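Local coordinates for protein 2-nitrobenzoate nitroreductase (Pseudomonas fluorescens, PDB 4Z85) that reduces the nitro group of 2-nitrobenzoate, probably using bound FMN as its cofactor, at residues R25-V30 with E98-C103; F119-S124 with P130-A135; A135-E140 with E167-E172. All blocks are in the same frame, centred on the assembly; numbering follows the deposited sequence.

Contact 1: residues R25-V30 with E98-C103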
# COMPACT_ATOMS: atom_id res chain seq x y z
N ARG A 25 3.63 -2.84 -3.89
CA ARG A 25 3.33 -2.46 -2.51
C ARG A 25 4.54 -1.80 -1.84
O ARG A 25 5.68 -2.21 -2.05
CB ARG A 25 2.91 -3.69 -1.69
CG ARG A 25 1.70 -4.41 -2.29
CD ARG A 25 1.19 -5.50 -1.38
NE ARG A 25 2.11 -6.61 -1.15
CZ ARG A 25 2.30 -7.64 -1.98
NH1 ARG A 25 1.71 -7.67 -3.16
NH2 ARG A 25 3.11 -8.63 -1.62
N PRO A 26 4.28 -0.76 -1.03
CA PRO A 26 5.39 -0.15 -0.28
C PRO A 26 5.82 -1.07 0.85
O PRO A 26 5.01 -1.86 1.35
CB PRO A 26 4.76 1.13 0.28
CG PRO A 26 3.30 0.74 0.49
CD PRO A 26 2.97 -0.19 -0.67
N ILE A 27 7.08 -0.95 1.26
CA ILE A 27 7.66 -1.85 2.27
C ILE A 27 8.02 -1.08 3.52
O ILE A 27 8.81 -0.13 3.48
CB ILE A 27 8.90 -2.56 1.72
CG1 ILE A 27 8.55 -3.31 0.44
CG2 ILE A 27 9.44 -3.56 2.76
CD1 ILE A 27 9.78 -3.85 -0.30
N ALA A 28 7.43 -1.48 4.63
CA ALA A 28 7.78 -0.92 5.93
C ALA A 28 8.77 -1.86 6.61
O ALA A 28 8.40 -2.95 7.03
CB ALA A 28 6.53 -0.73 6.80
N LEU A 29 10.04 -1.45 6.69
CA LEU A 29 11.01 -2.25 7.43
C LEU A 29 11.00 -1.72 8.86
O LEU A 29 11.57 -0.68 9.14
CB LEU A 29 12.39 -2.16 6.78
CG LEU A 29 13.55 -2.88 7.46
CD1 LEU A 29 13.17 -4.30 7.83
CD2 LEU A 29 14.75 -2.85 6.51
N VAL A 30 10.28 -2.41 9.72
CA VAL A 30 10.00 -1.95 11.08
C VAL A 30 11.12 -2.35 12.02
O VAL A 30 11.43 -3.55 12.14
CB VAL A 30 8.66 -2.51 11.58
CG1 VAL A 30 8.38 -2.08 13.02
CG2 VAL A 30 7.53 -2.05 10.66
N GLU A 98 18.78 -5.79 0.13
CA GLU A 98 19.17 -7.18 0.40
C GLU A 98 19.01 -7.54 1.89
O GLU A 98 18.45 -8.58 2.23
CB GLU A 98 20.61 -7.45 -0.04
CG GLU A 98 21.04 -8.88 0.23
CD GLU A 98 20.22 -9.89 -0.55
OE1 GLU A 98 19.68 -10.83 0.06
OE2 GLU A 98 20.11 -9.73 -1.79
N ARG A 99 19.52 -6.68 2.75
CA ARG A 99 19.43 -6.92 4.18
C ARG A 99 17.97 -6.91 4.63
O ARG A 99 17.57 -7.69 5.48
CB ARG A 99 20.26 -5.90 4.95
CG ARG A 99 21.76 -6.10 4.78
CD ARG A 99 22.55 -4.97 5.42
NE ARG A 99 22.51 -3.75 4.62
CZ ARG A 99 22.99 -2.58 5.02
NH1 ARG A 99 23.57 -2.47 6.22
NH2 ARG A 99 22.90 -1.52 4.23
N MET A 100 17.17 -6.03 4.03
CA MET A 100 15.74 -6.06 4.27
C MET A 100 15.17 -7.45 4.00
O MET A 100 14.44 -7.99 4.83
CB MET A 100 15.02 -5.02 3.40
CG MET A 100 13.49 -5.00 3.57
SD MET A 100 12.61 -6.19 2.53
CE MET A 100 13.03 -5.59 0.90
N VAL A 101 15.49 -8.02 2.84
CA VAL A 101 14.96 -9.34 2.54
C VAL A 101 15.49 -10.39 3.53
O VAL A 101 14.74 -11.27 3.95
CB VAL A 101 15.29 -9.74 1.09
CG1 VAL A 101 14.95 -11.20 0.84
CG2 VAL A 101 14.52 -8.83 0.13
N LEU A 102 16.75 -10.26 3.92
CA LEU A 102 17.32 -11.17 4.93
C LEU A 102 16.57 -11.10 6.26
O LEU A 102 16.41 -12.11 6.96
CB LEU A 102 18.81 -10.88 5.14
CG LEU A 102 19.69 -11.11 3.92
CD1 LEU A 102 21.14 -10.81 4.23
CD2 LEU A 102 19.52 -12.53 3.39
N CYS A 103 16.08 -9.92 6.61
CA CYS A 103 15.30 -9.74 7.84
C CYS A 103 13.99 -10.52 7.85
O CYS A 103 13.44 -10.79 8.92
CB CYS A 103 14.98 -8.27 8.06
SG CYS A 103 16.34 -7.33 8.65

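Contact 2: residues F119-S124 with P130-A135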
# COMPACT_ATOMS: atom_id res chain seq x y z
N PHE A 119 22.76 -4.71 9.95
CA PHE A 119 22.26 -3.35 9.98
C PHE A 119 22.89 -2.59 11.15
O PHE A 119 22.78 -3.03 12.29
CB PHE A 119 20.73 -3.33 10.14
CG PHE A 119 19.97 -3.41 8.84
CD1 PHE A 119 20.37 -2.68 7.74
CD2 PHE A 119 18.83 -4.20 8.75
CE1 PHE A 119 19.64 -2.74 6.55
CE2 PHE A 119 18.11 -4.28 7.56
CZ PHE A 119 18.52 -3.54 6.47
N ASP A 120 23.53 -1.47 10.87
CA ASP A 120 23.89 -0.56 11.96
C ASP A 120 22.67 0.28 12.33
O ASP A 120 21.78 0.51 11.50
CB ASP A 120 25.07 0.33 11.58
CG ASP A 120 26.39 -0.43 11.52
OD1 ASP A 120 26.66 -1.23 12.44
OD2 ASP A 120 27.15 -0.23 10.56
N LEU A 121 22.62 0.73 13.58
CA LEU A 121 21.48 1.47 14.09
C LEU A 121 21.87 2.87 14.54
O LEU A 121 22.96 3.09 15.10
CB LEU A 121 20.82 0.71 15.24
CG LEU A 121 20.38 -0.71 14.89
CD1 LEU A 121 20.03 -1.50 16.14
CD2 LEU A 121 19.19 -0.66 13.94
N THR A 122 20.99 3.82 14.29
CA THR A 122 21.19 5.22 14.65
C THR A 122 20.04 5.67 15.54
O THR A 122 18.88 5.43 15.21
CB THR A 122 21.29 6.12 13.41
OG1 THR A 122 22.49 5.81 12.69
CG2 THR A 122 21.30 7.58 13.80
N PRO A 123 20.35 6.32 16.67
CA PRO A 123 19.28 6.75 17.57
C PRO A 123 18.23 7.65 16.90
O PRO A 123 18.54 8.41 15.97
CB PRO A 123 20.03 7.53 18.66
CG PRO A 123 21.40 6.94 18.66
CD PRO A 123 21.69 6.58 17.23
N SER A 124 16.98 7.55 17.36
CA SER A 124 15.92 8.45 16.93
C SER A 124 15.85 9.68 17.83
O SER A 124 16.30 9.65 18.97
CB SER A 124 14.57 7.74 16.92
OG SER A 124 14.52 6.73 15.92
N PRO A 130 15.63 3.00 17.65
CA PRO A 130 16.55 3.53 16.65
C PRO A 130 16.11 3.19 15.23
O PRO A 130 15.35 2.25 15.03
CB PRO A 130 17.86 2.81 16.98
CG PRO A 130 17.41 1.49 17.46
CD PRO A 130 16.14 1.75 18.25
N ARG A 131 16.60 3.97 14.27
CA ARG A 131 16.40 3.70 12.86
C ARG A 131 17.60 2.93 12.33
O ARG A 131 18.64 2.86 12.98
CB ARG A 131 16.23 4.99 12.08
CG ARG A 131 17.51 5.80 11.99
CD ARG A 131 17.34 6.97 11.06
NE ARG A 131 18.49 7.88 11.06
CZ ARG A 131 19.60 7.69 10.36
NH1 ARG A 131 19.75 6.61 9.61
NH2 ARG A 131 20.58 8.59 10.41
N ILE A 132 17.45 2.37 11.13
CA ILE A 132 18.55 1.72 10.44
C ILE A 132 19.46 2.79 9.85
O ILE A 132 18.99 3.73 9.22
CB ILE A 132 18.02 0.78 9.34
CG1 ILE A 132 17.41 -0.47 10.00
CG2 ILE A 132 19.11 0.42 8.34
CD1 ILE A 132 16.57 -1.29 9.08
N THR A 133 20.77 2.66 10.09
CA THR A 133 21.69 3.72 9.70
C THR A 133 21.62 4.01 8.20
O THR A 133 21.61 5.17 7.79
CB THR A 133 23.15 3.37 10.11
OG1 THR A 133 23.21 3.17 11.52
CG2 THR A 133 24.10 4.50 9.75
N ASP A 134 21.51 2.97 7.39
CA ASP A 134 21.55 3.15 5.94
C ASP A 134 20.18 3.49 5.30
O ASP A 134 20.09 3.58 4.07
CB ASP A 134 22.12 1.90 5.27
CG ASP A 134 23.63 1.82 5.33
OD1 ASP A 134 24.28 2.82 5.70
OD2 ASP A 134 24.17 0.74 5.00
N ALA A 135 19.13 3.67 6.10
CA ALA A 135 17.79 3.90 5.54
C ALA A 135 17.70 5.24 4.83
O ALA A 135 18.22 6.24 5.32
CB ALA A 135 16.72 3.81 6.63
O HOH W 1 22.85 0.24 8.14
O HOH W 2 17.45 9.20 13.38

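Contact 3: residues A135-E140 with E167-E172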
# COMPACT_ATOMS: atom_id res chain seq x y z
N ALA A 135 19.13 3.67 6.10
CA ALA A 135 17.79 3.90 5.54
C ALA A 135 17.70 5.24 4.83
O ALA A 135 18.22 6.24 5.32
CB ALA A 135 16.72 3.81 6.63
N PRO A 136 17.02 5.27 3.67
CA PRO A 136 16.87 6.53 2.92
C PRO A 136 15.98 7.53 3.66
O PRO A 136 16.26 8.73 3.70
CB PRO A 136 16.22 6.09 1.61
CG PRO A 136 15.55 4.77 1.93
CD PRO A 136 16.41 4.12 2.96
N ILE A 137 14.90 7.01 4.23
CA ILE A 137 13.91 7.79 4.95
C ILE A 137 13.42 6.90 6.08
O ILE A 137 13.34 5.69 5.91
CB ILE A 137 12.71 8.21 4.05
CG1 ILE A 137 13.17 9.02 2.83
CG2 ILE A 137 11.69 9.01 4.84
CD1 ILE A 137 12.04 9.40 1.88
N ALA A 138 13.12 7.50 7.23
CA ALA A 138 12.54 6.74 8.34
C ALA A 138 11.46 7.55 9.02
O ALA A 138 11.56 8.76 9.14
CB ALA A 138 13.62 6.34 9.34
N TRP A 139 10.39 6.89 9.42
CA TRP A 139 9.34 7.51 10.22
C TRP A 139 9.55 7.11 11.68
O TRP A 139 9.61 5.93 12.01
CB TRP A 139 7.95 7.06 9.77
CG TRP A 139 7.50 7.48 8.42
CD1 TRP A 139 8.10 8.38 7.58
CD2 TRP A 139 6.33 7.02 7.74
NE1 TRP A 139 7.36 8.51 6.42
CE2 TRP A 139 6.26 7.69 6.50
CE3 TRP A 139 5.32 6.10 8.06
CZ2 TRP A 139 5.24 7.46 5.58
CZ3 TRP A 139 4.31 5.88 7.15
CH2 TRP A 139 4.27 6.55 5.92
N GLU A 140 9.68 8.11 12.55
CA GLU A 140 9.63 7.90 13.99
C GLU A 140 8.16 7.90 14.40
O GLU A 140 7.45 8.91 14.22
CB GLU A 140 10.43 8.99 14.73
CG GLU A 140 11.89 9.07 14.25
CD GLU A 140 12.72 10.08 15.04
OE1 GLU A 140 12.15 10.79 15.89
OE2 GLU A 140 13.94 10.16 14.79
N GLU A 167 20.04 13.68 3.63
CA GLU A 167 19.94 15.09 3.26
C GLU A 167 19.65 15.30 1.78
O GLU A 167 18.92 16.22 1.41
CB GLU A 167 21.23 15.83 3.64
CG GLU A 167 20.98 17.04 4.50
CD GLU A 167 22.25 17.67 5.01
OE1 GLU A 167 23.19 17.85 4.20
OE2 GLU A 167 22.33 17.96 6.23
N GLU A 168 20.19 14.43 0.93
CA GLU A 168 20.00 14.57 -0.50
C GLU A 168 18.55 14.33 -0.93
O GLU A 168 18.15 14.75 -2.01
CB GLU A 168 20.93 13.62 -1.26
CG GLU A 168 20.70 12.14 -1.00
CD GLU A 168 21.55 11.59 0.13
OE1 GLU A 168 21.99 12.39 1.00
OE2 GLU A 168 21.77 10.36 0.16
N LEU A 169 17.75 13.69 -0.07
CA LEU A 169 16.39 13.31 -0.46
C LEU A 169 15.31 14.29 -0.02
O LEU A 169 14.12 14.06 -0.28
CB LEU A 169 16.06 11.92 0.10
CG LEU A 169 16.96 10.79 -0.38
CD1 LEU A 169 16.50 9.47 0.22
CD2 LEU A 169 17.00 10.74 -1.91
N ILE A 170 15.69 15.38 0.63
CA ILE A 170 14.71 16.31 1.16
C ILE A 170 15.05 17.75 0.81
O ILE A 170 16.20 18.18 0.94
CB ILE A 170 14.57 16.16 2.71
CG1 ILE A 170 13.56 17.15 3.29
CG2 ILE A 170 15.93 16.28 3.40
CD1 ILE A 170 12.11 16.87 2.91
N ASP A 171 14.06 18.48 0.32
CA ASP A 171 14.17 19.92 0.12
C ASP A 171 13.64 20.59 1.38
O ASP A 171 12.45 20.90 1.48
CB ASP A 171 13.40 20.35 -1.13
CG ASP A 171 13.62 21.82 -1.49
OD1 ASP A 171 14.07 22.59 -0.62
OD2 ASP A 171 13.33 22.19 -2.65
N GLU A 172 14.52 20.81 2.35
CA GLU A 172 14.13 21.27 3.67
C GLU A 172 13.45 22.64 3.64
O GLU A 172 12.53 22.91 4.41
CB GLU A 172 15.34 21.31 4.60
CG GLU A 172 15.01 21.69 6.04
CD GLU A 172 16.23 21.72 6.93
OE1 GLU A 172 17.16 22.50 6.64
OE2 GLU A 172 16.26 20.96 7.93

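Contact 1: residues R25-V30 with E98-C103
Met100 meets Leu29 and Ile27 with different parts of its side chain, and these two meetings carry most of the contact. The root of the methionine lies against Leu29: Leu29 CD2 is 3.8 Å from Met100 CB and 3.9 Å from Met100 CG, the two side chains meeting at a slant. The far end serves Ile27, with Met100 CE 3.9 Å from Ile27 CD1 and Met100 SD 4.1 Å from Ile27 CG2, the two side chains running at about a right angle. The torsions account for this division. With Met100 CG anti to the backbone N (chi1 179°) the chain first leaves the helix, and bends at chi2 (-86°) and chi3 (-63°) then turn the thioether onto both branches of the isoleucine. A looser third touch brings Leu29 CD1 to 4.4 Å from Cys103 CB.

The backbones set this pattern. Met100 and Cys103 stand one helical turn apart on the same side of helix 94-103, while Ile27 and Leu29 point toward the helix and the intervening Ala28 points away. All four touching residues are buried, and together the segments bury 193 Å². Phe119 packs on both Leu29 and Cys103, and Tyr193 on both Ile27 and Met100. Strand 28-33 is itself held by backbone bonds on two flanks, Ala28 to Tyr44 and Leu29 to Asn90. This is a helix laid against a strand of a closed six-stranded antiparallel barrel, consistent with the FMN-binding split barrel of flavin reductase-like proteins.

Contact 2: residues F119-S124 with P130-A135
Thr122 and Arg131 run alongside each other from a hydrogen-bonded antiparallel pair, and the arginine can be followed outward along its neighbour. Arg131 CB stands beside Thr122 O, and CG, set between the backbone N and the carbonyl carbon (chi1 70°), comes to 3.5 Å from that oxygen. The chain then runs extended to NE, which donates to a water that also binds Pro123 O. Beyond it the flat guanidinium presents one face to the threonine: Thr122 CB lies over its centre, 3.8 Å from Arg131 CZ, and Thr122 CG2 is 3.6 Å from Arg131 NH2. At the edge, Arg131 NH1 donates to Thr133 O at 3.0 Å, with that oxygen in the guanidinium plane although the donor stands above the carbonyl plane. Cut back to an alanine, the side chain would probably leave Thr133 O without its charged donor and Thr122 CG2 without the flat group against it.

The pairing is evident in Thr122 N to Arg131 O, 2.9 Å and nearly straight at 172°, returned by Arg131 N to Thr122 O. Nearer the open end of the hairpin, Thr133 N binds Asp120 O at 2.8 Å, and Thr122 OG1 and Thr133 OG1 share a hydrogen bond of 3.0 Å. There Ile132 CD1 makes a CH-pi contact over the face of Phe119, 3.7 Å from the ring centroid and 14° off its normal.

Phe119 also packs on helix 94-103, and Ile132 on strand 28-33. Arg131 turns toward strands 86-90 and 137-150 and makes a cation-pi contact with Tyr164, which places this short hairpin against the side of the barrel.

Contact 3: residues A135-E140 with E167-E172
Leu169 reaches Pro136 and Ile137 through a single methyl group, CD1. Leu169 CG stands anti to its own carbonyl carbon, beside the backbone N (chi1 -61°), and CD1 continues the line away from CA (chi2 -178°). This extended course brings CD1 to 3.7 Å from Pro136 CB and 3.6 Å from Pro136 O. The same methyl therefore meets both the ring and the main chain of the proline, while on the sister branch Leu169 CD2 is 5.9 Å from Pro136 CB. The proline offers the CB side of its ring, and CG lies farther from the leucine methyl.

Ile137 comes to the same methyl less closely. Its CA-CB bond does not aim at segment 167-172, but with CG1 beside the backbone N and anti to the carbonyl carbon (chi1 -58°), the longer branch swings nearer, and Ile137 CG1 ends 4.3 Å from Leu169 CD1. Little surface is buried, 100 Å² over both sides, yet all three residues are buried.

In the fold, the two segments stand at the open end of a beta hairpin. Strands 137-150 and 153-165 are antiparallel neighbours in the six-stranded barrel, one starting just after Pro136 and the other ending shortly before Leu169. Pro136, which lacks a backbone N-H and so can only accept, is bonded to Arg166 at that end.

Beyond Arg166 the chain turns through the 3-10 segment 167-169, where a weak bond of 3.4 Å joins Ile170 N to Glu167 O, and this turn of 3-10 helix points the CB of Leu169 back toward the barrel strand. Ile137 also packs on Phe182 and on Ser21 of the second subunit; farther along the same strand, Trp139 NE1 donates to Ser21 OG of that subunit.

Overall arrangement
From the N terminus, contact 1 closes the longest loop: the 67 residues between its segments include barrel strands 39-52, 55-62 and 86-90, and helix 94-103 returns to the strand near the start. Contact 2 then closes a tight hairpin of five intervening residues. Contact 3 begins at Ala135, which it shares with contact 2, and spans the hairpin of strands 137-150 and 153-165. The three follow in series; none nests or crosses. In space contacts 1 and 2 touch, through the Arg99-Asp134 salt bridge and Leu29 against Ile132, whereas contacts 1 and 3, centres about 17 Å apart, are joined through the barrel they both reach.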